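Local coordinates for uncharacterized protein (Vibrio parahaemolyticus, PDB 1ZBP) that is of unknown function but belongs to the ImpE family and joins an N-terminal run of helices to antiparallel beta-sheet, at residues A[15-20]-A[35-40]. Residues are numbered along the deposited sequence; the frame is centred on the assembly and turned at random.
Sequences QALELL and SSFIEL
Leu20 of helix 13-25 reaches across to Phe37 and Leu40 of helix 31-44, and its side chain is the one to follow. Its CB lies 4.1 Å from CD1 of the Phe37 ring, coming at the ring obliquely. The first torsion sets CG beside the backbone N (chi1 -73°), and CD1, one bond beyond, touches helix 31-44. That methyl sits 3.7 Å from the CA of Phe37 and also touches the carbonyl O of Ser36. It meets CD1 of Leu40 at 3.4 Å, where the two leucine side chains cross at about a right angle.

One turn back, Leu17 meets Leu40 nearer its backbone, at CB. Its CD2 packs 3.6 Å from that atom as the two side chains slide past each other in opposite directions, and the same methyl lies 4.0 Å from Phe37 CE1. The ring is therefore met by both leucines: chi1 of 173° sets CG of Phe37 anti to its backbone N, and CD1 and CE1 are the ring atoms that meet them. Ala16 adds only its CB, 4.1 Å from Leu40 CD1.

The segments run nearly antiparallel, at 156°, with axes 9.9 Å apart: two successive helices packed as a helical hairpin in the N-terminal part of the chain. Trp4 of helix 4-7 touches Leu20 and Ser36, while Gln53 of helix 47-60 touches Phe37. The OG of Ser36 is hydrogen-bonded within its own helix, to the O of Ser32. No hydrogen bond or salt bridge spans the two segments, so the contact, carried by three leucines, an alanine and one phenylalanine ring, rests on burial of apolar groups and not on directional bonds.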
ATOM      1  N   GLN A  15      16.012   8.407 -13.515  1.00 67.61           N
ATOM      2  CA  GLN A  15      16.216   9.090 -14.794  1.00 67.33           C
ATOM      3  C   GLN A  15      14.937   9.769 -15.279  1.00 66.51           C
ATOM      4  O   GLN A  15      14.974  10.897 -15.768  1.00 65.61           O
ATOM      5  CB  GLN A  15      16.715   8.095 -15.860  1.00 68.49           C
ATOM      6  CG  GLN A  15      16.660   8.623 -17.303  1.00 69.03           C
ATOM      7  CD  GLN A  15      17.196   7.630 -18.335  1.00 69.81           C
ATOM      8  OE1 GLN A  15      16.860   6.445 -18.308  1.00 70.81           O
ATOM      9  NE2 GLN A  15      18.013   8.121 -19.264  1.00 68.04           N
ATOM     10  N   ALA A  16      13.812   9.073 -15.143  1.00 66.32           N
ATOM     11  CA  ALA A  16      12.518   9.602 -15.569  1.00 66.10           C
ATOM     12  C   ALA A  16      12.197  10.914 -14.855  1.00 65.88           C
ATOM     13  O   ALA A  16      11.570  11.803 -15.436  1.00 65.53           O
ATOM     14  CB  ALA A  16      11.416   8.574 -15.306  1.00 66.35           C
ATOM     15  N   LEU A  17      12.632  11.030 -13.601  1.00 65.36           N
ATOM     16  CA  LEU A  17      12.403  12.237 -12.813  1.00 65.65           C
ATOM     17  C   LEU A  17      13.239  13.401 -13.346  1.00 65.84           C
ATOM     18  O   LEU A  17      12.748  14.526 -13.465  1.00 65.83           O
ATOM     19  CB  LEU A  17      12.733  11.977 -11.337  1.00 65.39           C
ATOM     20  CG  LEU A  17      11.801  11.015 -10.586  1.00 65.43           C
ATOM     21  CD1 LEU A  17      12.332  10.753  -9.180  1.00 64.60           C
ATOM     22  CD2 LEU A  17      10.400  11.610 -10.526  1.00 65.57           C
ATOM     23  N   GLU A  18      14.498  13.120 -13.677  1.00 66.74           N
ATOM     24  CA  GLU A  18      15.414  14.136 -14.204  1.00 66.24           C
ATOM     25  C   GLU A  18      14.870  14.718 -15.500  1.00 65.34           C
ATOM     26  O   GLU A  18      14.907  15.926 -15.713  1.00 64.53           O
ATOM     27  CB  GLU A  18      16.797  13.531 -14.471  1.00 66.42           C
ATOM     28  CG  GLU A  18      17.341  12.663 -13.353  1.00 67.01           C
ATOM     29  CD  GLU A  18      17.228  13.317 -11.993  1.00 67.93           C
ATOM     30  OE1 GLU A  18      16.084  13.517 -11.525  1.00 67.34           O
ATOM     31  OE2 GLU A  18      18.282  13.629 -11.392  1.00 69.33           O
ATOM     32  N   LEU A  19      14.378  13.845 -16.372  1.00 65.45           N
ATOM     33  CA  LEU A  19      13.820  14.287 -17.644  1.00 66.32           C
ATOM     34  C   LEU A  19      12.570  15.161 -17.449  1.00 65.66           C
ATOM     35  O   LEU A  19      12.175  15.893 -18.355  1.00 65.73           O
ATOM     36  CB  LEU A  19      13.492  13.081 -18.540  1.00 65.69           C
ATOM     37  CG  LEU A  19      14.684  12.392 -19.210  1.00 66.53           C
ATOM     38  CD1 LEU A  19      14.228  11.136 -19.943  1.00 67.36           C
ATOM     39  CD2 LEU A  19      15.350  13.358 -20.176  1.00 65.24           C
ATOM     40  N   LEU A  20      11.961  15.087 -16.268  1.00 64.30           N
ATOM     41  CA  LEU A  20      10.778  15.884 -15.976  1.00 63.53           C
ATOM     42  C   LEU A  20      11.154  17.209 -15.320  1.00 64.32           C
ATOM     43  O   LEU A  20      10.668  18.268 -15.718  1.00 63.96           O
ATOM     44  CB  LEU A  20       9.821  15.105 -15.072  1.00 61.25           C
ATOM     45  CG  LEU A  20       9.087  13.972 -15.785  1.00 60.69           C
ATOM     46  CD1 LEU A  20       8.273  13.149 -14.799  1.00 59.36           C
ATOM     47  CD2 LEU A  20       8.195  14.562 -16.858  1.00 60.17           C
ATOM     48  N   SER A  35       2.216  17.648 -13.237  1.00 46.65           N
ATOM     49  CA  SER A  35       1.351  16.555 -12.796  1.00 47.20           C
ATOM     50  C   SER A  35       2.054  15.205 -12.916  1.00 48.41           C
ATOM     51  O   SER A  35       2.052  14.406 -11.974  1.00 50.45           O
ATOM     52  CB  SER A  35       0.065  16.532 -13.626  1.00 47.20           C
ATOM     53  OG  SER A  35      -0.790  15.461 -13.244  1.00 45.63           O
ATOM     54  N   SER A  36       2.652  14.942 -14.074  1.00 48.03           N
ATOM     55  CA  SER A  36       3.365  13.684 -14.285  1.00 46.37           C
ATOM     56  C   SER A  36       4.565  13.579 -13.346  1.00 44.74           C
ATOM     57  O   SER A  36       4.966  12.484 -12.952  1.00 44.45           O
ATOM     58  CB  SER A  36       3.839  13.572 -15.743  1.00 45.77           C
ATOM     59  OG  SER A  36       2.734  13.557 -16.643  1.00 44.87           O
ATOM     60  N   PHE A  37       5.133  14.721 -12.982  1.00 43.35           N
ATOM     61  CA  PHE A  37       6.292  14.749 -12.088  1.00 44.01           C
ATOM     62  C   PHE A  37       5.870  14.424 -10.637  1.00 44.51           C
ATOM     63  O   PHE A  37       6.667  13.910  -9.844  1.00 42.81           O
ATOM     64  CB  PHE A  37       6.963  16.132 -12.170  1.00 45.12           C
ATOM     65  CG  PHE A  37       8.065  16.346 -11.167  1.00 45.87           C
ATOM     66  CD1 PHE A  37       9.093  15.421 -11.028  1.00 46.41           C
ATOM     67  CD2 PHE A  37       8.063  17.474 -10.344  1.00 46.65           C
ATOM     68  CE1 PHE A  37      10.101  15.607 -10.083  1.00 45.49           C
ATOM     69  CE2 PHE A  37       9.067  17.667  -9.396  1.00 46.00           C
ATOM     70  CZ  PHE A  37      10.085  16.729  -9.267  1.00 47.00           C
ATOM     71  N   ILE A  38       4.609  14.714 -10.303  1.00 44.14           N
ATOM     72  CA  ILE A  38       4.072  14.448  -8.968  1.00 43.04           C
ATOM     73  C   ILE A  38       3.803  12.949  -8.797  1.00 42.57           C
ATOM     74  O   ILE A  38       4.069  12.370  -7.735  1.00 40.18           O
ATOM     75  CB  ILE A  38       2.747  15.223  -8.727  1.00 41.58           C
ATOM     76  CG1 ILE A  38       3.020  16.724  -8.714  1.00 40.74           C
ATOM     77  CG2 ILE A  38       2.121  14.802  -7.396  1.00 41.03           C
ATOM     78  CD1 ILE A  38       1.789  17.571  -8.872  1.00 36.95           C
ATOM     79  N   GLU A  39       3.267  12.327  -9.844  1.00 42.83           N
ATOM     80  CA  GLU A  39       2.959  10.902  -9.791  1.00 44.03           C
ATOM     81  C   GLU A  39       4.226  10.093  -9.557  1.00 43.17           C
ATOM     82  O   GLU A  39       4.283   9.263  -8.643  1.00 42.58           O
ATOM     83  CB  GLU A  39       2.265  10.442 -11.080  1.00 44.68           C
ATOM     84  CG  GLU A  39       0.763  10.681 -11.084  1.00 48.30           C
ATOM     85  CD  GLU A  39       0.081  10.140 -12.329  1.00 50.80           C
ATOM     86  OE1 GLU A  39      -1.160  10.013 -12.319  1.00 48.97           O
ATOM     87  OE2 GLU A  39       0.779   9.857 -13.326  1.00 54.17           O
ATOM     88  N   LEU A  40       5.250  10.352 -10.365  1.00 42.89           N
ATOM     89  CA  LEU A  40       6.515   9.637 -10.240  1.00 44.29           C
ATOM     90  C   LEU A  40       7.247   9.981  -8.944  1.00 44.02           C
ATOM     91  O   LEU A  40       8.224   9.322  -8.575  1.00 45.26           O
ATOM     92  CB  LEU A  40       7.404   9.923 -11.458  1.00 45.98           C
ATOM     93  CG  LEU A  40       6.735   9.653 -12.824  1.00 45.65           C
ATOM     94  CD1 LEU A  40       7.727   9.896 -13.953  1.00 45.08           C
ATOM     95  CD2 LEU A  40       6.209   8.222 -12.876  1.00 44.71           C
TER